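Local atomic coordinates of cytidine deaminase (Burkholderia pseudomallei, PDB entry 3DMO), a protein that catalyses the zinc-dependent hydrolytic deamination of cytidine and 2'-deoxycytidine to uridine and 2'-deoxyuridine, probably to salvage pyrimidines for UMP synthesis. Residues E23-Y26 with F32-G35; N50-N53 with L58-C61; A62-L67 with R100-E105. All coordinates share one frame; numbering follows the deposited sequence.

Contact 1: E23-Y26 with F32-G35; sequences EKAY and FKVG
Ala25 and Lys33 make the close part of this contact. The methyl CB of Ala25 rests on the aliphatic stem of the lysine, 3.7 Å from Lys33 CG, with Lys33 CB and CD at similar range. A small residue suits the place, because the same methyl is also pressed by the side chain of Asn50. Lys33 sets off with CG beside its own backbone N (chi1 -65°) and then runs fully extended, so that three methylenes pass along the alanine before the ammonium group emerges at the wet side.

There the fit becomes loose and water does the joining. Lys33 NZ stays 4.1 Å from Glu23 O, too far for a direct bond, and donates instead to two waters. One of them lies 2.9 Å from Lys33 NZ and in turn donates to Glu23 O and Ala25 O; the other, 2.8 Å from Lys33 NZ, donates to Glu23 O and weakly to Glu23 OE2. Glu23 O therefore receives a hydrogen from each water. The carboxylate and the ammonium are not in contact, Glu23 OE2 and Lys33 NZ being 5.6 Å apart, so any attraction between the opposite charges probably acts through the solvent. A long, flexible lysine can span such a gap while its stem stays packed.

The contact lies at the two ends of the loop between helix 11-22 and strand 34-40: Arg22 NE bonds to Lys33 O, Ala25 also touches Cys49 on strand 45-49, and Gly35 pairs through its backbone with Val86 on strand 80-87.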
loop_
_atom_site.group_PDB
_atom_site.type_symbol
_atom_site.label_atom_id
_atom_site.label_comp_id
_atom_site.label_asym_id
_atom_site.label_seq_id
_atom_site.Cartn_x
_atom_site.Cartn_y
_atom_site.Cartn_z
ATOM N N GLU A 23 -16.531 13.090 9.627
ATOM C CA GLU A 23 -16.804 12.923 11.060
ATOM C C GLU A 23 -16.636 11.482 11.553
ATOM O O GLU A 23 -16.413 11.246 12.739
ATOM C CB GLU A 23 -18.207 13.434 11.403
ATOM C CG GLU A 23 -18.359 14.951 11.299
ATOM C CD GLU A 23 -17.433 15.691 12.253
ATOM O OE1 GLU A 23 -16.502 16.379 11.772
ATOM O OE2 GLU A 23 -17.626 15.571 13.487
ATOM N N LYS A 24 -16.729 10.528 10.629
ATOM C CA LYS A 24 -16.649 9.109 10.956
ATOM C C LYS A 24 -15.245 8.517 10.811
ATOM O O LYS A 24 -15.058 7.324 11.022
ATOM C CB LYS A 24 -17.666 8.331 10.114
ATOM C CG LYS A 24 -19.112 8.728 10.459
ATOM C CD LYS A 24 -20.159 8.055 9.586
ATOM C CE LYS A 24 -20.361 8.790 8.253
ATOM N NZ LYS A 24 -21.181 7.970 7.285
ATOM N N ALA A 25 -14.269 9.357 10.474
ATOM C CA ALA A 25 -12.886 8.906 10.296
ATOM C C ALA A 25 -12.347 8.164 11.518
ATOM O O ALA A 25 -12.713 8.457 12.659
ATOM C CB ALA A 25 -11.987 10.075 9.960
ATOM N N TYR A 26 -11.499 7.179 11.259
ATOM C CA TYR A 26 -10.738 6.517 12.305
ATOM C C TYR A 26 -9.282 6.902 12.079
ATOM O O TYR A 26 -8.577 6.276 11.280
ATOM C CB TYR A 26 -10.947 4.995 12.263
ATOM C CG TYR A 26 -10.116 4.217 13.265
ATOM C CD1 TYR A 26 -10.375 4.295 14.637
ATOM C CD2 TYR A 26 -9.069 3.398 12.833
ATOM C CE1 TYR A 26 -9.595 3.570 15.556
ATOM C CE2 TYR A 26 -8.295 2.673 13.733
ATOM C CZ TYR A 26 -8.558 2.767 15.086
ATOM O OH TYR A 26 -7.778 2.040 15.959
ATOM N N PHE A 32 -5.703 13.402 11.911
ATOM C CA PHE A 32 -6.024 14.198 10.742
ATOM C C PHE A 32 -7.168 13.506 10.011
ATOM O O PHE A 32 -6.953 12.533 9.294
ATOM C CB PHE A 32 -4.792 14.314 9.843
ATOM C CG PHE A 32 -4.968 15.249 8.675
ATOM C CD1 PHE A 32 -4.851 16.632 8.842
ATOM C CD2 PHE A 32 -5.231 14.749 7.399
ATOM C CE1 PHE A 32 -5.002 17.498 7.758
ATOM C CE2 PHE A 32 -5.383 15.610 6.307
ATOM C CZ PHE A 32 -5.269 16.985 6.487
ATOM N N LYS A 33 -8.384 14.001 10.229
ATOM C CA LYS A 33 -9.577 13.399 9.653
ATOM C C LYS A 33 -9.840 13.923 8.250
ATOM O O LYS A 33 -9.780 15.134 8.000
ATOM C CB LYS A 33 -10.789 13.654 10.545
ATOM C CG LYS A 33 -10.698 12.991 11.912
ATOM C CD LYS A 33 -11.996 13.156 12.685
ATOM C CE LYS A 33 -11.922 12.383 13.993
ATOM N NZ LYS A 33 -13.170 12.520 14.808
ATOM N N VAL A 34 -10.131 13.000 7.336
ATOM C CA VAL A 34 -10.463 13.354 5.964
ATOM C C VAL A 34 -11.797 12.698 5.613
ATOM O O VAL A 34 -12.088 11.586 6.058
ATOM C CB VAL A 34 -9.368 12.902 4.951
ATOM C CG1 VAL A 34 -9.681 13.393 3.530
ATOM C CG2 VAL A 34 -7.986 13.402 5.355
ATOM N N GLY A 35 -12.616 13.404 4.837
ATOM C CA GLY A 35 -13.859 12.835 4.334
ATOM C C GLY A 35 -13.966 12.966 2.832
ATOM O O GLY A 35 -13.387 13.867 2.223
HETATM O O HOH W 1 -14.360 10.018 13.917
HETATM O O HOH W 2 -15.765 13.461 14.306
#

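Contact 2: N50-N53 with L58-C61; sequences NVEN and LCNC. With ZN (zinc ion), chain E.
The backbones of 50-53 and 58-61 run antiparallel, 169° apart, and meet in a single hydrogen-bonded bridge between Val51 and Asn60. Together they form the two arms of the loop that, in the cytidine deaminase fold, leads from strand 45-49 to helix 62-72, in front of which the zinc ligand Cys61 sits. Val51 N donates to Asn60 O at 2.8 Å, and Asn60 N returns a nearly straight bond to Val51 O (170°). A water donates to both Val51 O and Leu58 O, so Val51 O accepts two hydrogens.

Beyond the bridge, Cys59 takes over. Its thiol, turned beside its own backbone N (chi1 -65°), accepts a long hydrogen bond from Asn53 N at 3.5 Å and lies 3.6 Å from Glu52 CB. Sulfur is large and weakly polar, so one atom can meet both the amide and the methylenes. The methylenes of Asn53 and Leu58 run alongside one another, CB to CB 3.9 Å, while the Asn53 amide, able to accept and donate, turns to Ser55 N and to Gln101 O of the second subunit.

Asn50 bonds to Phe32 O and Val34 N, and Glu52 to Ser30 OG and Tyr29 N. Asn50 ND2 and Glu52 OE1 also hold a hydroxyl of a methylpentanediol, probably from the crystallisation liquor, consistent with their predicted role in substrate binding.

Cys61 occupies the N-cap position of the helix; its SG binds the zinc ion at 2.4 Å, and Cys96, Cys99 and a water 2.1 Å from the zinc complete the site.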
loop_
_atom_site.group_PDB
_atom_site.type_symbol
_atom_site.label_atom_id
_atom_site.label_comp_id
_atom_site.label_asym_id
_atom_site.label_seq_id
_atom_site.Cartn_x
_atom_site.Cartn_y
_atom_site.Cartn_z
ATOM N N ASN A 50 -10.844 8.367 6.056
ATOM C CA ASN A 50 -9.594 7.655 6.278
ATOM C C ASN A 50 -9.732 6.657 7.431
ATOM O O ASN A 50 -10.521 6.869 8.361
ATOM C CB ASN A 50 -8.380 8.591 6.423
ATOM C CG ASN A 50 -8.552 9.651 7.501
ATOM O OD1 ASN A 50 -9.652 10.153 7.732
ATOM N ND2 ASN A 50 -7.441 10.029 8.133
ATOM N N VAL A 51 -9.031 5.538 7.316
ATOM C CA VAL A 51 -9.089 4.473 8.318
ATOM C C VAL A 51 -7.663 4.057 8.566
ATOM O O VAL A 51 -7.026 3.445 7.699
ATOM C CB VAL A 51 -9.931 3.254 7.852
ATOM C CG1 VAL A 51 -9.967 2.178 8.941
ATOM C CG2 VAL A 51 -11.351 3.699 7.472
ATOM N N GLU A 52 -7.164 4.406 9.746
ATOM C CA GLU A 52 -5.759 4.212 10.064
ATOM C C GLU A 52 -5.473 2.865 10.735
ATOM O O GLU A 52 -6.390 2.140 11.135
ATOM C CB GLU A 52 -5.224 5.394 10.888
ATOM C CG GLU A 52 -5.314 6.696 10.107
ATOM C CD GLU A 52 -4.597 7.878 10.737
ATOM O OE1 GLU A 52 -4.292 8.828 9.985
ATOM O OE2 GLU A 52 -4.362 7.879 11.964
ATOM N N ASN A 53 -4.184 2.531 10.810
ATOM C CA ASN A 53 -3.715 1.293 11.422
ATOM C C ASN A 53 -2.401 1.588 12.130
ATOM O O ASN A 53 -1.679 2.493 11.717
ATOM C CB ASN A 53 -3.504 0.228 10.343
ATOM C CG ASN A 53 -3.332 -1.156 10.917
ATOM O OD1 ASN A 53 -2.220 -1.552 11.288
ATOM N ND2 ASN A 53 -4.423 -1.916 10.983
ATOM N N LEU A 58 -0.728 0.397 6.316
ATOM C CA LEU A 58 -2.061 -0.173 6.098
ATOM C C LEU A 58 -3.194 0.840 6.236
ATOM O O LEU A 58 -4.360 0.483 6.089
ATOM C CB LEU A 58 -2.285 -1.380 7.006
ATOM C CG LEU A 58 -1.416 -2.517 6.452
ATOM C CD1 LEU A 58 -0.744 -3.264 7.546
ATOM C CD2 LEU A 58 -2.234 -3.420 5.568
ATOM N N CYS A 59 -2.849 2.102 6.481
ATOM C CA CYS A 59 -3.858 3.170 6.471
ATOM C C CYS A 59 -4.511 3.266 5.096
ATOM O O CYS A 59 -3.841 3.072 4.075
ATOM C CB CYS A 59 -3.238 4.519 6.834
ATOM S SG CYS A 59 -2.610 4.611 8.528
ATOM N N ASN A 60 -5.810 3.544 5.081
ATOM C CA ASN A 60 -6.532 3.798 3.840
ATOM C C ASN A 60 -7.131 5.202 3.847
ATOM O O ASN A 60 -7.618 5.662 4.878
ATOM C CB ASN A 60 -7.639 2.767 3.632
ATOM C CG ASN A 60 -8.139 2.729 2.196
ATOM O OD1 ASN A 60 -7.370 2.453 1.270
ATOM N ND2 ASN A 60 -9.427 3.004 2.002
ATOM N N CYS A 61 -7.085 5.862 2.690
ATOM C CA CYS A 61 -7.592 7.218 2.523
ATOM C C CYS A 61 -9.092 7.261 2.266
ATOM O O CYS A 61 -9.673 6.297 1.751
ATOM C CB CYS A 61 -6.893 7.875 1.344
ATOM S SG CYS A 61 -5.145 8.190 1.596
HETATM ZN ZN ZN E . -4.842 9.447 -0.424
HETATM O O HOH W 3 -6.523 0.724 7.721
HETATM O O HOH W 4 -5.444 11.480 -0.137
#

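Contact 3: A62-L67 with R100-E105; sequences AERTAL and RQVMIE
Thr65 OG1, one residue along the helix from the Arg64 that packs on Val102, is gripped by three polar groups. It accepts from Asn60 ND2, and its one hydrogen has two carbonyls, Cys61 O and Cys49 O, to share or choose between. A threonine suits this place, since its short hydroxyl can reach a carbonyl one turn back and still serve the preceding loop.

On the face turned to helix 97-107, the aliphatic part of Arg64 crosses Val102 at about a right angle. Arg64 CD is 3.7 Å from Val102 CG2, and Arg64 CG rests 3.9 Å from Val102 CG1. The arginine chain then bends at CG-CD (chi3 -80°), which carries the guanidinium toward the zinc thiolates of Cys61 and Cys99. A positive group here would probably offset part of the negative charge of the three cysteine ligands.

The two helices are the pair characteristic of the cytidine deaminase fold, the first preceded by Cys61 and carrying Glu63, the predicted proton donor; the second with Cys96 just before it and Cys99 in its first turn. The axes of the two short segments approach to 9.7 Å at an angle of 30°, and branched and flexible side chains fill the gap. The Leu67 and Val102 side chains point in opposite senses as they pass, Leu67 CD1 4.0 Å from Val102 CG1, so that Val102 CG1 lies against both Arg64 CG and Leu67 CD1. Leu67 CD1 also reaches Met103 CG at 3.8 Å, where the side chains cross nearly at right angles. Met103 continues to Pro95 and Ile83, and Leu67 touches Leu38 and Phe80 on the sheet.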
loop_
_atom_site.group_PDB
_atom_site.type_symbol
_atom_site.label_atom_id
_atom_site.label_comp_id
_atom_site.label_asym_id
_atom_site.label_seq_id
_atom_site.Cartn_x
_atom_site.Cartn_y
_atom_site.Cartn_z
ATOM N N ALA A 62 -9.702 8.402 2.612
ATOM C CA ALA A 62 -11.122 8.675 2.382
ATOM C C ALA A 62 -11.605 8.438 0.947
ATOM O O ALA A 62 -12.622 7.775 0.734
ATOM C CB ALA A 62 -11.458 10.109 2.817
ATOM N N GLU A 63 -10.863 8.967 -0.029
ATOM C CA GLU A 63 -11.217 8.852 -1.444
ATOM C C GLU A 63 -11.335 7.371 -1.813
ATOM O O GLU A 63 -12.304 6.947 -2.458
ATOM C CB GLU A 63 -10.145 9.503 -2.338
ATOM C CG GLU A 63 -9.871 10.997 -2.090
ATOM C CD GLU A 63 -8.754 11.262 -1.069
ATOM O OE1 GLU A 63 -8.814 10.744 0.062
ATOM O OE2 GLU A 63 -7.804 12.004 -1.400
ATOM N N ARG A 64 -10.340 6.586 -1.396
ATOM C CA ARG A 64 -10.316 5.165 -1.712
ATOM C C ARG A 64 -11.389 4.375 -0.969
ATOM O O ARG A 64 -11.998 3.486 -1.555
ATOM C CB ARG A 64 -8.923 4.569 -1.508
ATOM C CG ARG A 64 -7.961 4.965 -2.623
ATOM C CD ARG A 64 -6.595 4.350 -2.405
ATOM N NE ARG A 64 -5.823 5.103 -1.423
ATOM C CZ ARG A 64 -4.747 4.643 -0.793
ATOM N NH1 ARG A 64 -4.283 3.416 -1.041
ATOM N NH2 ARG A 64 -4.119 5.416 0.082
ATOM N N THR A 65 -11.643 4.726 0.293
ATOM C CA THR A 65 -12.741 4.136 1.067
ATOM C C THR A 65 -14.091 4.324 0.356
ATOM O O THR A 65 -14.852 3.365 0.209
ATOM C CB THR A 65 -12.809 4.721 2.493
ATOM O OG1 THR A 65 -11.634 4.339 3.219
ATOM C CG2 THR A 65 -14.044 4.201 3.241
ATOM N N ALA A 66 -14.372 5.549 -0.092
ATOM C CA ALA A 66 -15.603 5.842 -0.840
ATOM C C ALA A 66 -15.720 5.020 -2.126
ATOM O O ALA A 66 -16.754 4.413 -2.387
ATOM C CB ALA A 66 -15.714 7.336 -1.149
ATOM N N LEU A 67 -14.645 4.978 -2.909
ATOM C CA LEU A 67 -14.647 4.227 -4.162
ATOM C C LEU A 67 -14.758 2.712 -3.958
ATOM O O LEU A 67 -15.510 2.052 -4.674
ATOM C CB LEU A 67 -13.416 4.564 -5.003
ATOM C CG LEU A 67 -13.370 5.937 -5.692
ATOM C CD1 LEU A 67 -11.922 6.353 -6.012
ATOM C CD2 LEU A 67 -14.233 5.954 -6.964
ATOM N N ARG A 100 -5.010 9.386 -6.327
ATOM C CA ARG A 100 -5.088 9.832 -7.722
ATOM C C ARG A 100 -5.027 8.662 -8.705
ATOM O O ARG A 100 -5.754 8.649 -9.696
ATOM C CB ARG A 100 -4.001 10.865 -8.032
ATOM C CG ARG A 100 -4.156 12.162 -7.253
ATOM C CD ARG A 100 -3.049 13.150 -7.595
ATOM N NE ARG A 100 -2.962 14.232 -6.617
ATOM C CZ ARG A 100 -2.421 15.432 -6.833
ATOM N NH1 ARG A 100 -1.893 15.754 -8.015
ATOM N NH2 ARG A 100 -2.390 16.312 -5.842
ATOM N N GLN A 101 -4.180 7.673 -8.412
ATOM C CA GLN A 101 -4.044 6.490 -9.266
ATOM C C GLN A 101 -5.317 5.637 -9.257
ATOM O O GLN A 101 -5.764 5.142 -10.304
ATOM C CB GLN A 101 -2.830 5.656 -8.840
ATOM C CG GLN A 101 -2.440 4.534 -9.816
ATOM C CD GLN A 101 -1.968 5.070 -11.153
ATOM O OE1 GLN A 101 -1.028 5.865 -11.223
ATOM N NE2 GLN A 101 -2.621 4.637 -12.227
ATOM N N VAL A 102 -5.923 5.505 -8.076
ATOM C CA VAL A 102 -7.178 4.759 -7.924
ATOM C C VAL A 102 -8.357 5.541 -8.533
ATOM O O VAL A 102 -9.188 4.966 -9.239
ATOM C CB VAL A 102 -7.441 4.394 -6.452
ATOM C CG1 VAL A 102 -8.830 3.787 -6.268
ATOM C CG2 VAL A 102 -6.366 3.431 -5.951
ATOM N N MET A 103 -8.401 6.850 -8.300
ATOM C CA MET A 103 -9.415 7.697 -8.922
ATOM C C MET A 103 -9.381 7.641 -10.439
ATOM O O MET A 103 -10.431 7.616 -11.076
ATOM C CB MET A 103 -9.304 9.149 -8.459
ATOM C CG MET A 103 -9.801 9.368 -7.051
ATOM S SD MET A 103 -9.921 11.124 -6.669
ATOM C CE MET A 103 -8.205 11.599 -6.653
ATOM N N ILE A 104 -8.186 7.609 -11.027
ATOM C CA ILE A 104 -8.112 7.614 -12.484
ATOM C C ILE A 104 -8.576 6.281 -13.084
ATOM O O ILE A 104 -9.261 6.272 -14.104
ATOM C CB ILE A 104 -6.737 8.111 -13.036
ATOM C CG1 ILE A 104 -6.974 8.910 -14.335
ATOM C CG2 ILE A 104 -5.733 6.960 -13.210
ATOM C CD1 ILE A 104 -5.780 9.670 -14.841
ATOM N N GLU A 105 -8.232 5.170 -12.432
ATOM C CA GLU A 105 -8.664 3.848 -12.889
ATOM C C GLU A 105 -10.169 3.622 -12.704
ATOM O O GLU A 105 -10.854 3.180 -13.635
ATOM C CB GLU A 105 -7.853 2.751 -12.212
ATOM C CG GLU A 105 -8.370 1.361 -12.508
ATOM C CD GLU A 105 -7.265 0.382 -12.795
ATOM O OE1 GLU A 105 -6.081 0.752 -12.649
ATOM O OE2 GLU A 105 -7.596 -0.756 -13.177
#

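How the contacts relate
The three contacts follow one another along the chain and meet near the zinc site. Contact 1 and contact 2, with centres about 10 Å apart, are tied directly by a probable hydrogen bond, Tyr26 O being 2.8 Å from Glu52 N. Contact 2 runs straight into contact 3, about 13 Å away between centres, and Ala62 CB packs 3.7 Å from Asn50 N. Contact 1, about 16 Å from contact 3 between centres, still reaches it, with Val34 O 3.6 Å from Ala62 CB. Toward the active site, contact 1 sends the Val34 side chain, about 7 Å from the zinc ion (nearest atoms); contact 2 gives Cys61 and the predicted substrate-binding residues 50-53, and contact 3 gives Glu63.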